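Local coordinates for protein sialidase B (Streptococcus pneumoniae serotype 4, PDB 4XJW) that cleaves terminal sialic acid from oligosaccharides, glycoproteins and glycolipids, acting as an intramolecular trans-sialidase, at residues F287-I292 and L304-P309. The protein carries 1 engineered substitution. Sequence-based numbering, arbitrary orientation.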
loop_
_atom_site.group_PDB
_atom_site.type_symbol
_atom_site.label_atom_id
_atom_site.label_comp_id
_atom_site.label_asym_id
_atom_site.label_seq_id
_atom_site.Cartn_x
_atom_site.Cartn_y
_atom_site.Cartn_z
ATOM N N PHE A 287 -9.472 0.645 10.618
ATOM C CA PHE A 287 -9.429 -0.748 10.182
ATOM C C PHE A 287 -8.074 -0.966 9.547
ATOM O O PHE A 287 -7.466 -0.025 9.052
ATOM C CB PHE A 287 -10.521 -1.054 9.159
ATOM C CG PHE A 287 -11.915 -0.775 9.655
ATOM C CD1 PHE A 287 -12.490 0.483 9.474
ATOM C CD2 PHE A 287 -12.657 -1.771 10.280
ATOM C CE1 PHE A 287 -13.785 0.739 9.920
ATOM C CE2 PHE A 287 -13.948 -1.522 10.742
ATOM C CZ PHE A 287 -14.506 -0.257 10.562
ATOM N N ILE A 288 -7.580 -2.195 9.560
ATOM C CA ILE A 288 -6.265 -2.433 8.974
ATOM C C ILE A 288 -6.138 -3.894 8.568
ATOM O O ILE A 288 -6.622 -4.762 9.281
ATOM C CB ILE A 288 -5.145 -1.971 9.946
ATOM C CG1 ILE A 288 -3.750 -2.291 9.387
ATOM C CG2 ILE A 288 -5.360 -2.579 11.349
ATOM C CD1 ILE A 288 -2.625 -1.557 10.118
ATOM N N ASP A 289 -5.527 -4.146 7.402
ATOM C CA ASP A 289 -5.258 -5.511 6.914
ATOM C C ASP A 289 -6.517 -6.284 6.547
ATOM O O ASP A 289 -7.135 -6.931 7.392
ATOM C CB ASP A 289 -4.399 -6.322 7.908
ATOM C CG ASP A 289 -3.001 -5.761 8.064
ATOM O OD1 ASP A 289 -2.631 -4.849 7.294
ATOM O OD2 ASP A 289 -2.263 -6.219 8.966
ATOM N N SER A 290 -6.886 -6.224 5.274
ATOM C CA SER A 290 -8.099 -6.880 4.815
ATOM C C SER A 290 -7.825 -8.157 4.040
ATOM O O SER A 290 -6.716 -8.371 3.523
ATOM C CB SER A 290 -8.960 -5.926 3.979
ATOM O OG SER A 290 -8.322 -5.568 2.762
ATOM N N SER A 291 -8.862 -8.984 3.929
ATOM C CA SER A 291 -8.768 -10.270 3.240
ATOM C C SER A 291 -10.132 -10.617 2.644
ATOM O O SER A 291 -11.167 -10.358 3.276
ATOM C CB SER A 291 -8.316 -11.371 4.207
ATOM O OG SER A 291 -7.860 -12.494 3.482
ATOM N N ILE A 292 -10.132 -11.209 1.446
ATOM C CA ILE A 292 -11.366 -11.488 0.699
ATOM C C ILE A 292 -11.515 -12.969 0.344
ATOM O O ILE A 292 -10.531 -13.636 0.028
ATOM C CB ILE A 292 -11.402 -10.682 -0.612
ATOM C CG1 ILE A 292 -11.566 -9.195 -0.326
ATOM C CG2 ILE A 292 -12.562 -11.132 -1.502
ATOM C CD1 ILE A 292 -11.330 -8.338 -1.570
ATOM N N LEU A 304 -12.841 -9.696 5.485
ATOM C CA LEU A 304 -12.467 -9.527 6.883
ATOM C C LEU A 304 -11.407 -8.426 7.008
ATOM O O LEU A 304 -10.668 -8.160 6.062
ATOM C CB LEU A 304 -11.953 -10.846 7.481
ATOM C CG LEU A 304 -12.980 -11.806 8.088
ATOM C CD1 LEU A 304 -14.033 -12.223 7.081
ATOM C CD2 LEU A 304 -12.272 -13.027 8.662
ATOM N N ALA A 305 -11.341 -7.783 8.172
ATOM C CA ALA A 305 -10.268 -6.828 8.484
ATOM C C ALA A 305 -10.061 -6.736 9.988
ATOM O O ALA A 305 -10.961 -7.057 10.755
ATOM C CB ALA A 305 -10.575 -5.438 7.903
ATOM N N ASP A 306 -8.888 -6.290 10.415
ATOM C CA ASP A 306 -8.721 -5.979 11.832
ATOM C C ASP A 306 -9.462 -4.684 12.133
ATOM O O ASP A 306 -9.513 -3.787 11.286
ATOM C CB ASP A 306 -7.259 -5.742 12.209
ATOM C CG ASP A 306 -6.337 -6.908 11.876
ATOM O OD1 ASP A 306 -6.780 -8.071 11.849
ATOM O OD2 ASP A 306 -5.131 -6.630 11.667
ATOM N N VAL A 307 -10.007 -4.577 13.347
ATOM C CA VAL A 307 -10.621 -3.323 13.796
ATOM C C VAL A 307 -9.880 -2.809 15.011
ATOM O O VAL A 307 -9.637 -3.561 15.959
ATOM C CB VAL A 307 -12.094 -3.509 14.178
ATOM C CG1 VAL A 307 -12.755 -2.145 14.383
ATOM C CG2 VAL A 307 -12.806 -4.282 13.106
ATOM N N MET A 308 -9.537 -1.526 14.976
ATOM C CA MET A 308 -8.838 -0.849 16.069
ATOM C C MET A 308 -9.691 0.261 16.666
ATOM O O MET A 308 -10.126 1.171 15.958
ATOM C CB MET A 308 -7.542 -0.239 15.553
ATOM C CG MET A 308 -6.565 -1.240 14.974
ATOM S SD MET A 308 -5.848 -2.295 16.249
ATOM C CE MET A 308 -4.849 -3.389 15.238
ATOM N N PRO A 309 -9.929 0.206 17.982
ATOM C CA PRO A 309 -10.588 1.317 18.667
ATOM C C PRO A 309 -9.746 2.590 18.601
ATOM O O PRO A 309 -8.560 2.552 18.251
ATOM C CB PRO A 309 -10.669 0.829 20.120
ATOM C CG PRO A 309 -10.606 -0.675 20.027
ATOM C CD PRO A 309 -9.638 -0.908 18.898
#
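The carbonyl O of L304 is gripped twice by the facing strand: S291 N donates a hydrogen bond of 2.9 Å, and S290 CA makes a CA-H...O contact at 3.1 Å. L304 N answers with a straighter bond to S291 O, in the carbonyl plane, at 2.8 Å and an N-H...O angle of 161°. I288 and D306 form the second hydrogen-bonded pair, N to O in both directions. Between the two pairs lie D289 and S290 on one strand but A305 alone on the other, the register of a beta bulge. D289 has a positive phi of 68°, and its O approaches A305 CA at 3.3 Å. The hairpin formed by strands 286-294 and 301-308 belongs to the beta-propeller domain of this family 33 sialidase, and strand 451-459 runs parallel to the first of them on its other edge.

On one face, the F287 ring and V307 point the same way side by side, with CD2 3.8 Å from V307 CG2; F260 and F436 add further ring contacts to F287. On the other, I288 CG2 touches D306 CB. I288 CG2 also lies 4.0 Å from M308 CE, the M308 chain being bent at chi2, which sets SD. I288 also lies close to D232, probably the proton acceptor. D306 OD1 is taken by L452 N, while OD2 stands 4.0 Å from D289 OD2, the two carboxylate planes 62° apart. The backbone N of D289 donates a hydrogen bond to D224 OD1, and the D289 side chain lies about 3 Å from a bound dimethyl sulfoxide, probably from the crystallisation liquor, and close to the side chain of E503, a predicted active-site residue.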